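Local coordinates for neurotoxin (Clostridium botulinum, PDB 2QN0), which acts as the zinc protease of the type C1 botulinum neurotoxin, probably cutting SNARE proteins of nerve terminals and so blocking neurotransmitter release, at residues A[35-38]-A[44-47]; A[127-132]-A[313-318]; A[268-273]-A[279-284]; A[367-372]-A[411-416]. All blocks are in the same frame, centred on the assembly; numbering follows the deposited sequence.

Contact 1: A[35-38]-A[44-47]; sequences KAFR and WVIP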
loop_
_atom_site.group_PDB
_atom_site.type_symbol
_atom_site.label_atom_id
_atom_site.label_comp_id
_atom_site.label_asym_id
_atom_site.label_seq_id
_atom_site.Cartn_x
_atom_site.Cartn_y
_atom_site.Cartn_z
ATOM N N LYS A 35 12.797 -12.618 7.755
ATOM C CA LYS A 35 12.960 -11.656 8.838
ATOM C C LYS A 35 12.056 -10.452 8.580
ATOM O O LYS A 35 12.059 -9.890 7.484
ATOM C CB LYS A 35 14.424 -11.214 8.943
ATOM C CG LYS A 35 14.756 -10.492 10.243
ATOM C CD LYS A 35 16.261 -10.342 10.415
ATOM C CE LYS A 35 16.605 -9.693 11.748
ATOM N NZ LYS A 35 18.081 -9.611 11.940
ATOM N N ALA A 36 11.283 -10.071 9.595
ATOM C CA ALA A 36 10.342 -8.958 9.495
ATOM C C ALA A 36 10.564 -7.908 10.582
ATOM O O ALA A 36 11.027 -8.224 11.680
ATOM C CB ALA A 36 8.915 -9.494 9.571
ATOM N N PHE A 37 10.203 -6.663 10.276
ATOM C CA PHE A 37 10.384 -5.539 11.192
ATOM C C PHE A 37 9.096 -4.726 11.328
ATOM O O PHE A 37 8.448 -4.414 10.329
ATOM C CB PHE A 37 11.492 -4.631 10.663
ATOM C CG PHE A 37 12.763 -5.362 10.327
ATOM C CD1 PHE A 37 13.838 -5.360 11.213
ATOM C CD2 PHE A 37 12.868 -6.086 9.144
ATOM C CE1 PHE A 37 15.003 -6.072 10.922
ATOM C CE2 PHE A 37 14.027 -6.803 8.842
ATOM C CZ PHE A 37 15.098 -6.795 9.739
ATOM N N ARG A 38 8.737 -4.371 12.558
ATOM C CA ARG A 38 7.520 -3.595 12.797
ATOM C C ARG A 38 7.798 -2.100 12.650
ATOM O O ARG A 38 8.502 -1.507 13.471
ATOM C CB ARG A 38 6.972 -3.885 14.204
ATOM C CG ARG A 38 5.591 -3.276 14.489
ATOM C CD ARG A 38 5.342 -3.110 15.997
ATOM N NE ARG A 38 5.383 -4.375 16.732
ATOM C CZ ARG A 38 4.354 -5.210 16.864
ATOM N NH1 ARG A 38 3.184 -4.923 16.309
ATOM N NH2 ARG A 38 4.497 -6.333 17.559
ATOM N N TRP A 44 4.042 -3.952 9.169
ATOM C CA TRP A 44 5.332 -4.632 9.160
ATOM C C TRP A 44 5.995 -4.545 7.798
ATOM O O TRP A 44 5.335 -4.313 6.786
ATOM C CB TRP A 44 5.155 -6.113 9.499
ATOM C CG TRP A 44 4.725 -6.379 10.902
ATOM C CD1 TRP A 44 3.479 -6.198 11.435
ATOM C CD2 TRP A 44 5.554 -6.858 11.964
ATOM N NE1 TRP A 44 3.482 -6.537 12.770
ATOM C CE2 TRP A 44 4.744 -6.944 13.119
ATOM C CE3 TRP A 44 6.906 -7.223 12.053
ATOM C CZ2 TRP A 44 5.242 -7.381 14.353
ATOM C CZ3 TRP A 44 7.403 -7.657 13.283
ATOM C CH2 TRP A 44 6.570 -7.731 14.415
ATOM N N VAL A 45 7.310 -4.730 7.777
ATOM C CA VAL A 45 8.043 -4.725 6.524
ATOM C C VAL A 45 8.970 -5.934 6.461
ATOM O O VAL A 45 9.668 -6.246 7.429
ATOM C CB VAL A 45 8.879 -3.431 6.341
ATOM C CG1 VAL A 45 9.837 -3.248 7.501
ATOM C CG2 VAL A 45 9.652 -3.499 5.022
ATOM N N ILE A 46 8.923 -6.638 5.335
ATOM C CA ILE A 46 9.787 -7.789 5.077
ATOM C C ILE A 46 10.533 -7.342 3.825
ATOM O O ILE A 46 9.980 -7.358 2.724
ATOM C CB ILE A 46 8.982 -9.065 4.775
ATOM C CG1 ILE A 46 8.108 -9.427 5.979
ATOM C CG2 ILE A 46 9.940 -10.217 4.461
ATOM C CD1 ILE A 46 7.227 -10.648 5.756
ATOM N N PRO A 47 11.798 -6.913 3.984
ATOM C CA PRO A 47 12.662 -6.429 2.899
ATOM C C PRO A 47 13.138 -7.478 1.896
ATOM O O PRO A 47 14.317 -7.501 1.544
ATOM C CB PRO A 47 13.848 -5.797 3.647
ATOM C CG PRO A 47 13.405 -5.708 5.087
ATOM C CD PRO A 47 12.529 -6.906 5.260
#
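The indole of W44 carries R38 on one face: R38 CB stands 3.7 Å from the centroid of the W44 six-membered ring, almost exactly on its normal, in a CH-pi contact. The two residues face each other across a beta hairpin, strand 34-38 turning back into strand 43-46 within the large mixed sheet. The R38 guanidinium has W44 over one of its faces, with CZ of R38 3.4 Å from CZ2 of W44, yet the planes are turned 54° apart, so the groups lean together without stacking. The F37 ring is met at its edge, by V45 O in its plane and P47 CD near it. F37 and V45 form a hydrogen-bonded antiparallel pair (V45 N to F37 O, 2.8 Å) and reach L87 of helix 80-97; R38 and W44, a non-hydrogen-bonded pair, lie on the opposite face. With CG anti to the backbone N (chi1 -172°), the R38 chain passes over the indole, and a bend at chi3 turns its end back. G41 O, K17 O and N18 OD1 accept from the guanidinium and should restrict its rotation. A36 CB packs between W44 CE3, 3.9 Å away, and I46 CG1, 3.7 Å away.

Contact 2: A[127-132]-A[313-318]; sequences FDFDVD and SSFNKY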
loop_
_atom_site.group_PDB
_atom_site.type_symbol
_atom_site.label_atom_id
_atom_site.label_comp_id
_atom_site.label_asym_id
_atom_site.label_seq_id
_atom_site.Cartn_x
_atom_site.Cartn_y
_atom_site.Cartn_z
ATOM N N PHE A 127 -15.936 -14.740 15.741
ATOM C CA PHE A 127 -14.800 -13.859 15.454
ATOM C C PHE A 127 -13.705 -14.870 15.103
ATOM O O PHE A 127 -13.349 -15.694 15.942
ATOM C CB PHE A 127 -14.331 -13.087 16.699
ATOM C CG PHE A 127 -14.956 -11.722 16.874
ATOM C CD1 PHE A 127 -15.656 -11.104 15.845
ATOM C CD2 PHE A 127 -14.803 -11.038 18.080
ATOM C CE1 PHE A 127 -16.196 -9.823 16.016
ATOM C CE2 PHE A 127 -15.337 -9.759 18.260
ATOM C CZ PHE A 127 -16.035 -9.150 17.225
ATOM N N ASP A 128 -13.185 -14.831 13.880
ATOM C CA ASP A 128 -12.129 -15.762 13.482
ATOM C C ASP A 128 -10.854 -14.988 13.176
ATOM O O ASP A 128 -10.714 -14.391 12.110
ATOM C CB ASP A 128 -12.561 -16.570 12.256
ATOM C CG ASP A 128 -11.525 -17.597 11.835
ATOM O OD1 ASP A 128 -10.505 -17.760 12.542
ATOM O OD2 ASP A 128 -11.734 -18.250 10.792
ATOM N N PHE A 129 -9.921 -15.010 14.121
ATOM C CA PHE A 129 -8.665 -14.292 13.965
ATOM C C PHE A 129 -7.641 -14.982 13.065
ATOM O O PHE A 129 -6.552 -14.452 12.844
ATOM C CB PHE A 129 -8.083 -14.002 15.354
ATOM C CG PHE A 129 -8.897 -13.012 16.147
ATOM C CD1 PHE A 129 -8.672 -11.644 16.020
ATOM C CD2 PHE A 129 -9.924 -13.444 16.983
ATOM C CE1 PHE A 129 -9.453 -10.720 16.709
ATOM C CE2 PHE A 129 -10.715 -12.529 17.678
ATOM C CZ PHE A 129 -10.479 -11.162 17.541
ATOM N N ASP A 130 -7.991 -16.156 12.538
ATOM C CA ASP A 130 -7.093 -16.890 11.639
ATOM C C ASP A 130 -7.677 -17.013 10.232
ATOM O O ASP A 130 -7.141 -17.750 9.402
ATOM C CB ASP A 130 -6.821 -18.312 12.151
ATOM C CG ASP A 130 -5.954 -18.341 13.395
ATOM O OD1 ASP A 130 -4.966 -17.578 13.463
ATOM O OD2 ASP A 130 -6.254 -19.149 14.299
ATOM N N VAL A 131 -8.761 -16.296 9.955
ATOM C CA VAL A 131 -9.399 -16.404 8.643
ATOM C C VAL A 131 -8.483 -16.068 7.472
ATOM O O VAL A 131 -7.690 -15.125 7.533
ATOM C CB VAL A 131 -10.670 -15.523 8.549
ATOM C CG1 VAL A 131 -10.291 -14.053 8.465
ATOM C CG2 VAL A 131 -11.492 -15.941 7.343
ATOM N N ASP A 132 -8.608 -16.855 6.406
ATOM C CA ASP A 132 -7.812 -16.682 5.195
ATOM C C ASP A 132 -6.327 -16.516 5.485
ATOM O O ASP A 132 -5.676 -17.459 5.934
ATOM C CB ASP A 132 -8.340 -15.492 4.389
ATOM C CG ASP A 132 -9.696 -15.773 3.769
ATOM O OD1 ASP A 132 -9.830 -16.817 3.099
ATOM O OD2 ASP A 132 -10.624 -14.956 3.950
ATOM N N SER A 313 -9.947 -20.219 20.577
ATOM C CA SER A 313 -10.671 -20.055 21.837
ATOM C C SER A 313 -10.079 -19.046 22.811
ATOM O O SER A 313 -10.805 -18.432 23.592
ATOM C CB SER A 313 -10.800 -21.408 22.543
ATOM O OG SER A 313 -11.574 -22.305 21.770
ATOM N N SER A 314 -8.763 -18.880 22.776
ATOM C CA SER A 314 -8.106 -17.941 23.674
ATOM C C SER A 314 -8.657 -16.521 23.524
ATOM O O SER A 314 -8.501 -15.690 24.418
ATOM C CB SER A 314 -6.597 -17.952 23.426
ATOM O OG SER A 314 -6.303 -17.721 22.060
ATOM N N PHE A 315 -9.309 -16.247 22.396
ATOM C CA PHE A 315 -9.881 -14.928 22.142
ATOM C C PHE A 315 -11.287 -14.757 22.721
ATOM O O PHE A 315 -11.815 -13.647 22.758
ATOM C CB PHE A 315 -9.916 -14.653 20.631
ATOM C CG PHE A 315 -8.615 -14.140 20.075
ATOM C CD1 PHE A 315 -8.283 -12.795 20.181
ATOM C CD2 PHE A 315 -7.722 -15.004 19.447
ATOM C CE1 PHE A 315 -7.077 -12.311 19.668
ATOM C CE2 PHE A 315 -6.513 -14.531 18.931
ATOM C CZ PHE A 315 -6.194 -13.179 19.043
ATOM N N ASN A 316 -11.898 -15.846 23.179
ATOM C CA ASN A 316 -13.246 -15.749 23.737
ATOM C C ASN A 316 -13.370 -14.695 24.830
ATOM O O ASN A 316 -14.340 -13.937 24.863
ATOM C CB ASN A 316 -13.712 -17.102 24.287
ATOM C CG ASN A 316 -14.121 -18.068 23.193
ATOM O OD1 ASN A 316 -14.818 -17.694 22.251
ATOM N ND2 ASN A 316 -13.705 -19.323 23.321
ATOM N N LYS A 317 -12.391 -14.638 25.727
ATOM C CA LYS A 317 -12.436 -13.675 26.819
ATOM C C LYS A 317 -12.227 -12.233 26.356
ATOM O O LYS A 317 -12.406 -11.296 27.134
ATOM C CB LYS A 317 -11.388 -14.033 27.879
ATOM C CG LYS A 317 -9.955 -13.755 27.461
ATOM C CD LYS A 317 -8.964 -14.176 28.541
ATOM C CE LYS A 317 -8.753 -15.680 28.554
ATOM N NZ LYS A 317 -8.078 -16.154 27.306
ATOM N N TYR A 318 -11.863 -12.053 25.089
ATOM C CA TYR A 318 -11.623 -10.715 24.554
ATOM C C TYR A 318 -12.639 -10.284 23.497
ATOM O O TYR A 318 -12.389 -9.351 22.736
ATOM C CB TYR A 318 -10.208 -10.639 23.969
ATOM C CG TYR A 318 -9.134 -11.016 24.966
ATOM C CD1 TYR A 318 -8.958 -10.280 26.134
ATOM C CD2 TYR A 318 -8.323 -12.134 24.760
ATOM C CE1 TYR A 318 -8.002 -10.647 27.081
ATOM C CE2 TYR A 318 -7.362 -12.511 25.701
ATOM C CZ TYR A 318 -7.211 -11.763 26.858
ATOM O OH TYR A 318 -6.275 -12.131 27.798
#
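F129 and F315 reach each other with matching first torsions: each CG lies anti to its own carbonyl carbon and beside its backbone N (chi1 -68° in F129, -83° in F315), which aims both rings into the gap between the two segments. They meet face to face, centroids of the F129 and F315 rings 3.9 Å apart and planes only 15° from parallel. The overlap is not perfectly centred. F129 CD2 sits 3.4 Å from F315 CG, over the rim of that ring, while F129 CB makes a CH-pi contact with the same face. Between the two segments themselves the contact rests almost wholly on this offset aromatic stack, F129 in a turn against F315 in a 3-10 segment.

Each ring stands on a local turn. D128 to V131 forms a type I turn, and D128 OD1 accepts from D130 N at 3.0 Å, an Asx turn; N311 ND2 is a second donor to that oxygen. On the other side the 3-10 segment is wound by N316 N to S313 O and Y318 N to F315 O, each 2.8 Å. The pair lies beside the small parallel sheet of strands 126-128 and 309-311, where F315 touches A310, and Y322 of helix 319-330 meets the F129 ring edge-to-face.

Contact 3: A[268-273]-A[279-284]; sequences AEIYAF and DLIPKS. With ZN (zinc ion), chain B.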
loop_
_atom_site.group_PDB
_atom_site.type_symbol
_atom_site.label_atom_id
_atom_site.label_comp_id
_atom_site.label_asym_id
_atom_site.label_seq_id
_atom_site.Cartn_x
_atom_site.Cartn_y
_atom_site.Cartn_z
ATOM N N ALA A 268 -10.399 0.990 -8.970
ATOM C CA ALA A 268 -9.589 0.976 -7.750
ATOM C C ALA A 268 -8.429 1.964 -7.904
ATOM O O ALA A 268 -8.044 2.646 -6.949
ATOM C CB ALA A 268 -9.052 -0.428 -7.498
ATOM N N GLU A 269 -7.872 2.036 -9.110
ATOM C CA GLU A 269 -6.767 2.949 -9.385
ATOM C C GLU A 269 -7.265 4.389 -9.387
ATOM O O GLU A 269 -6.592 5.296 -8.896
ATOM C CB GLU A 269 -6.131 2.632 -10.741
ATOM C CG GLU A 269 -5.424 1.287 -10.805
ATOM C CD GLU A 269 -4.310 1.188 -9.780
ATOM O OE1 GLU A 269 -3.945 2.238 -9.218
ATOM O OE2 GLU A 269 -3.801 0.075 -9.548
ATOM N N ILE A 270 -8.448 4.598 -9.954
ATOM C CA ILE A 270 -9.026 5.929 -10.011
ATOM C C ILE A 270 -9.214 6.500 -8.604
ATOM O O ILE A 270 -8.939 7.676 -8.364
ATOM C CB ILE A 270 -10.380 5.907 -10.771
ATOM C CG1 ILE A 270 -10.123 5.625 -12.257
ATOM C CG2 ILE A 270 -11.111 7.240 -10.598
ATOM C CD1 ILE A 270 -11.380 5.563 -13.114
ATOM N N TYR A 271 -9.678 5.676 -7.670
ATOM C CA TYR A 271 -9.864 6.157 -6.307
ATOM C C TYR A 271 -8.535 6.365 -5.586
ATOM O O TYR A 271 -8.373 7.335 -4.846
ATOM C CB TYR A 271 -10.744 5.199 -5.506
ATOM C CG TYR A 271 -12.227 5.459 -5.695
ATOM C CD1 TYR A 271 -12.735 6.759 -5.649
ATOM C CD2 TYR A 271 -13.120 4.408 -5.892
ATOM C CE1 TYR A 271 -14.109 7.004 -5.792
ATOM C CE2 TYR A 271 -14.489 4.642 -6.034
ATOM C CZ TYR A 271 -14.974 5.938 -5.981
ATOM O OH TYR A 271 -16.328 6.160 -6.102
ATOM N N ALA A 272 -7.586 5.461 -5.801
ATOM C CA ALA A 272 -6.276 5.593 -5.160
ATOM C C ALA A 272 -5.587 6.881 -5.625
ATOM O O ALA A 272 -4.915 7.562 -4.842
ATOM C CB ALA A 272 -5.409 4.382 -5.488
ATOM N N PHE A 273 -5.756 7.219 -6.901
ATOM C CA PHE A 273 -5.153 8.434 -7.438
ATOM C C PHE A 273 -5.971 9.652 -7.011
ATOM O O PHE A 273 -5.426 10.623 -6.487
ATOM C CB PHE A 273 -5.070 8.376 -8.967
ATOM C CG PHE A 273 -4.353 9.552 -9.564
ATOM C CD1 PHE A 273 -2.967 9.662 -9.467
ATOM C CD2 PHE A 273 -5.068 10.591 -10.154
ATOM C CE1 PHE A 273 -2.305 10.797 -9.946
ATOM C CE2 PHE A 273 -4.416 11.730 -10.636
ATOM C CZ PHE A 273 -3.031 11.831 -10.529
ATOM N N ASP A 279 -14.315 11.492 -11.645
ATOM C CA ASP A 279 -15.479 11.731 -12.496
ATOM C C ASP A 279 -15.554 10.801 -13.706
ATOM O O ASP A 279 -16.576 10.755 -14.396
ATOM C CB ASP A 279 -15.507 13.187 -12.960
ATOM C CG ASP A 279 -15.712 14.158 -11.812
ATOM O OD1 ASP A 279 -16.564 13.878 -10.944
ATOM O OD2 ASP A 279 -15.029 15.200 -11.780
ATOM N N LEU A 280 -14.475 10.071 -13.978
ATOM C CA LEU A 280 -14.475 9.132 -15.098
ATOM C C LEU A 280 -15.416 7.976 -14.771
ATOM O O LEU A 280 -15.926 7.308 -15.668
ATOM C CB LEU A 280 -13.068 8.591 -15.371
ATOM C CG LEU A 280 -12.050 9.564 -15.985
ATOM C CD1 LEU A 280 -10.728 8.843 -16.213
ATOM C CD2 LEU A 280 -12.581 10.116 -17.301
ATOM N N ILE A 281 -15.632 7.729 -13.481
ATOM C CA ILE A 281 -16.541 6.661 -13.068
ATOM C C ILE A 281 -17.952 7.249 -13.096
ATOM O O ILE A 281 -18.205 8.284 -12.481
ATOM C CB ILE A 281 -16.262 6.186 -11.628
ATOM C CG1 ILE A 281 -14.812 5.709 -11.499
ATOM C CG2 ILE A 281 -17.216 5.042 -11.264
ATOM C CD1 ILE A 281 -14.422 5.359 -10.073
ATOM N N PRO A 282 -18.884 6.600 -13.812
ATOM C CA PRO A 282 -20.258 7.116 -13.876
ATOM C C PRO A 282 -20.798 7.365 -12.468
ATOM O O PRO A 282 -20.668 6.515 -11.589
ATOM C CB PRO A 282 -21.009 6.000 -14.599
ATOM C CG PRO A 282 -19.960 5.433 -15.515
ATOM C CD PRO A 282 -18.747 5.364 -14.603
ATOM N N LYS A 283 -21.402 8.528 -12.256
ATOM C CA LYS A 283 -21.930 8.868 -10.942
ATOM C C LYS A 283 -22.814 7.761 -10.375
ATOM O O LYS A 283 -22.753 7.456 -9.181
ATOM C CB LYS A 283 -22.714 10.184 -11.014
ATOM C CG LYS A 283 -23.123 10.735 -9.657
ATOM C CD LYS A 283 -23.761 12.107 -9.789
ATOM C CE LYS A 283 -24.132 12.676 -8.430
ATOM N NZ LYS A 283 -22.945 12.786 -7.537
ATOM N N SER A 284 -23.629 7.152 -11.229
ATOM C CA SER A 284 -24.519 6.082 -10.790
ATOM C C SER A 284 -23.739 4.859 -10.310
ATOM O O SER A 284 -24.175 4.154 -9.397
ATOM C CB SER A 284 -25.476 5.691 -11.922
ATOM O OG SER A 284 -24.766 5.290 -13.078
HETATM ZN ZN ZN B . -2.673 1.726 -7.670
HETATM O O HOH W 1 -0.973 0.535 -7.821
#
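I270 extends from its helix toward the loop that holds L280 and I281. Its CB already touches the tip of I281, CD1, at 4.1 Å. One step out, I270 CG2 comes within 3.8 Å of the same methyl. The other branch, with CG1 anti to the carbonyl carbon (chi1 -69°), runs on to CD1, which packs 3.8 Å from I281 CG1 and also meets L280 CB. The two isoleucines slide past each other in opposite directions, I281 through CG1 and CD1, I270 through CB, CG2 and CD1. The end of I281 continues to Y271 and lies over one face of its ring, with CD1 of I281 4.1 Å from CE2 of Y271. This apolar layer, buried apart from L280, joins helix 267-273 to the loop that leads into helix 283-304.

The residue before I270 serves the metal. E269 OE1 binds the zinc ion at 2.1 Å, with OE2 farther off at 2.7 Å; a water is a further ligand, and H229 and H233 of helix 223-238 are the protein's other two. Two histidines of an HExxH helix with a glutamate from a later helix make up the site typical of gluzincin metalloproteases.

Contact 4: A[367-372]-A[411-416]; sequences YNVQNR and MGQNLS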
loop_
_atom_site.group_PDB
_atom_site.type_symbol
_atom_site.label_atom_id
_atom_site.label_comp_id
_atom_site.label_asym_id
_atom_site.label_seq_id
_atom_site.Cartn_x
_atom_site.Cartn_y
_atom_site.Cartn_z
ATOM N N TYR A 367 1.691 17.887 0.447
ATOM C CA TYR A 367 3.135 17.795 0.674
ATOM C C TYR A 367 3.910 18.761 -0.216
ATOM O O TYR A 367 5.136 18.809 -0.176
ATOM C CB TYR A 367 3.616 16.362 0.438
ATOM C CG TYR A 367 3.186 15.404 1.530
ATOM C CD1 TYR A 367 4.078 14.999 2.524
ATOM C CD2 TYR A 367 1.872 14.940 1.595
ATOM C CE1 TYR A 367 3.669 14.152 3.562
ATOM C CE2 TYR A 367 1.453 14.098 2.625
ATOM C CZ TYR A 367 2.355 13.711 3.605
ATOM O OH TYR A 367 1.931 12.897 4.632
ATOM N N ASN A 368 3.179 19.523 -1.022
ATOM C CA ASN A 368 3.775 20.508 -1.918
ATOM C C ASN A 368 4.885 19.948 -2.808
ATOM O O ASN A 368 6.008 20.453 -2.809
ATOM C CB ASN A 368 4.316 21.688 -1.104
ATOM C CG ASN A 368 4.700 22.866 -1.975
ATOM O OD1 ASN A 368 3.903 23.336 -2.791
ATOM N ND2 ASN A 368 5.923 23.358 -1.804
ATOM N N VAL A 369 4.566 18.902 -3.563
ATOM C CA VAL A 369 5.530 18.301 -4.474
ATOM C C VAL A 369 4.930 18.235 -5.868
ATOM O O VAL A 369 3.707 18.235 -6.031
ATOM C CB VAL A 369 5.922 16.860 -4.050
ATOM C CG1 VAL A 369 6.609 16.885 -2.688
ATOM C CG2 VAL A 369 4.687 15.962 -4.019
ATOM N N GLN A 370 5.795 18.197 -6.874
ATOM C CA GLN A 370 5.348 18.089 -8.254
ATOM C C GLN A 370 4.880 16.649 -8.406
ATOM O O GLN A 370 5.405 15.753 -7.747
ATOM C CB GLN A 370 6.518 18.355 -9.209
ATOM C CG GLN A 370 6.160 18.294 -10.691
ATOM C CD GLN A 370 5.140 19.348 -11.086
ATOM O OE1 GLN A 370 3.989 19.305 -10.648
ATOM N NE2 GLN A 370 5.560 20.306 -11.914
ATOM N N ASN A 371 3.892 16.420 -9.264
ATOM C CA ASN A 371 3.404 15.065 -9.469
ATOM C C ASN A 371 2.655 14.956 -10.789
ATOM O O ASN A 371 2.283 15.965 -11.387
ATOM C CB ASN A 371 2.486 14.644 -8.312
ATOM C CG ASN A 371 2.183 13.153 -8.323
ATOM O OD1 ASN A 371 3.077 12.334 -8.529
ATOM N ND2 ASN A 371 0.922 12.794 -8.082
ATOM N N ARG A 372 2.445 13.725 -11.240
ATOM C CA ARG A 372 1.725 13.493 -12.483
ATOM C C ARG A 372 0.332 14.093 -12.343
ATOM O O ARG A 372 -0.260 14.059 -11.267
ATOM C CB ARG A 372 1.639 11.989 -12.764
ATOM C CG ARG A 372 1.094 11.158 -11.607
ATOM C CD ARG A 372 1.189 9.666 -11.911
ATOM N NE ARG A 372 0.809 8.841 -10.764
ATOM C CZ ARG A 372 0.886 7.513 -10.740
ATOM N NH1 ARG A 372 1.329 6.853 -11.803
ATOM N NH2 ARG A 372 0.528 6.843 -9.649
ATOM N N MET A 411 12.500 22.246 -8.626
ATOM C CA MET A 411 13.715 21.873 -9.344
ATOM C C MET A 411 14.346 20.570 -8.869
ATOM O O MET A 411 15.001 19.873 -9.648
ATOM C CB MET A 411 14.749 23.001 -9.266
ATOM C CG MET A 411 14.645 23.992 -10.404
ATOM S SD MET A 411 15.925 25.258 -10.328
ATOM C CE MET A 411 14.928 26.710 -10.054
ATOM N N GLY A 412 14.155 20.236 -7.596
ATOM C CA GLY A 412 14.723 19.002 -7.075
ATOM C C GLY A 412 14.188 17.766 -7.782
ATOM O O GLY A 412 14.857 16.731 -7.845
ATOM N N GLN A 413 12.974 17.877 -8.314
ATOM C CA GLN A 413 12.335 16.768 -9.022
ATOM C C GLN A 413 12.509 16.879 -10.533
ATOM O O GLN A 413 12.090 15.992 -11.280
ATOM C CB GLN A 413 10.842 16.736 -8.699
ATOM C CG GLN A 413 10.507 16.314 -7.283
ATOM C CD GLN A 413 9.028 16.466 -6.994
ATOM O OE1 GLN A 413 8.589 17.479 -6.443
ATOM N NE2 GLN A 413 8.246 15.468 -7.390
ATOM N N ASN A 414 13.131 17.969 -10.974
ATOM C CA ASN A 414 13.359 18.228 -12.393
ATOM C C ASN A 414 14.600 17.474 -12.873
ATOM O O ASN A 414 15.723 17.790 -12.468
ATOM C CB ASN A 414 13.534 19.734 -12.601
ATOM C CG ASN A 414 13.466 20.136 -14.057
ATOM O OD1 ASN A 414 14.072 19.501 -14.911
ATOM N ND2 ASN A 414 12.734 21.209 -14.344
ATOM N N LEU A 415 14.398 16.488 -13.745
ATOM C CA LEU A 415 15.501 15.673 -14.249
ATOM C C LEU A 415 16.692 16.429 -14.827
ATOM O O LEU A 415 17.831 16.001 -14.665
ATOM C CB LEU A 415 14.996 14.675 -15.297
ATOM C CG LEU A 415 14.473 13.331 -14.780
ATOM C CD1 LEU A 415 13.345 13.561 -13.799
ATOM C CD2 LEU A 415 14.005 12.477 -15.953
ATOM N N SER A 416 16.446 17.544 -15.500
ATOM C CA SER A 416 17.556 18.281 -16.094
ATOM C C SER A 416 18.167 19.327 -15.168
ATOM O O SER A 416 19.104 20.024 -15.555
ATOM C CB SER A 416 17.111 18.957 -17.390
ATOM O OG SER A 416 16.372 20.127 -17.111
#
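Q413 OE1 is gripped by two donors: Q370 N, 2.9 Å away through a moderately bent bond (154° at the hydrogen), and N400 ND2. The NH2 of the same amide is also used twice. Q413 NE2 gives one proton to Q370 O, again at 2.9 Å, and is also bonded to C220 O. The Q370 carbonyl is approached from above its plane, 36° out of it, so the bond does not use a lone-pair direction. Q413 reaches across as an extended chain beyond CG, its amide lying against CB of Q370 and CB of V369, both 3.6 Å from Q413 OE1.

One primary amide pairing with both the N-H and the C=O of a single residue imitates a neighbouring strand, here meeting the N-H and C=O of Q370 in a buried loop without regular structure. That loop follows helix 360-366, which ends in a Schellman motif at N368. Y202 and F219 touch both glutamines. Q370 turns its own side chain back at chi2 (62°), and its OE1 then takes N371 N at 3.2 Å on an in-plane lone pair; N207 N is its stronger partner. In the segment 411-416, N414 OD1 accepts S416 N at 3.1 Å, an Asx turn.

Overall arrangement
From the N terminus, contact 1 comes first and closes only a short hairpin in the large mixed sheet. Contact 2 opens at 127-132 and returns 181 residues later at 313-318, tying the turn after strand 126-128 to the 3-10 segment that leads into helix 319-330. Inside that long loop contact 3 is nested, another short closure, linking the helix that carries the zinc glutamate to the loop before helix 283-304. Contact 4 follows in series and fastens two C-terminal loops 39 residues apart. None of the four cross. Contacts 3 and 4 touch, F273 CZ lying 3.6 Å from R372 O, whereas the centres of contacts 2 and 4 are about 47 Å apart, on opposite sides of the chain's centre.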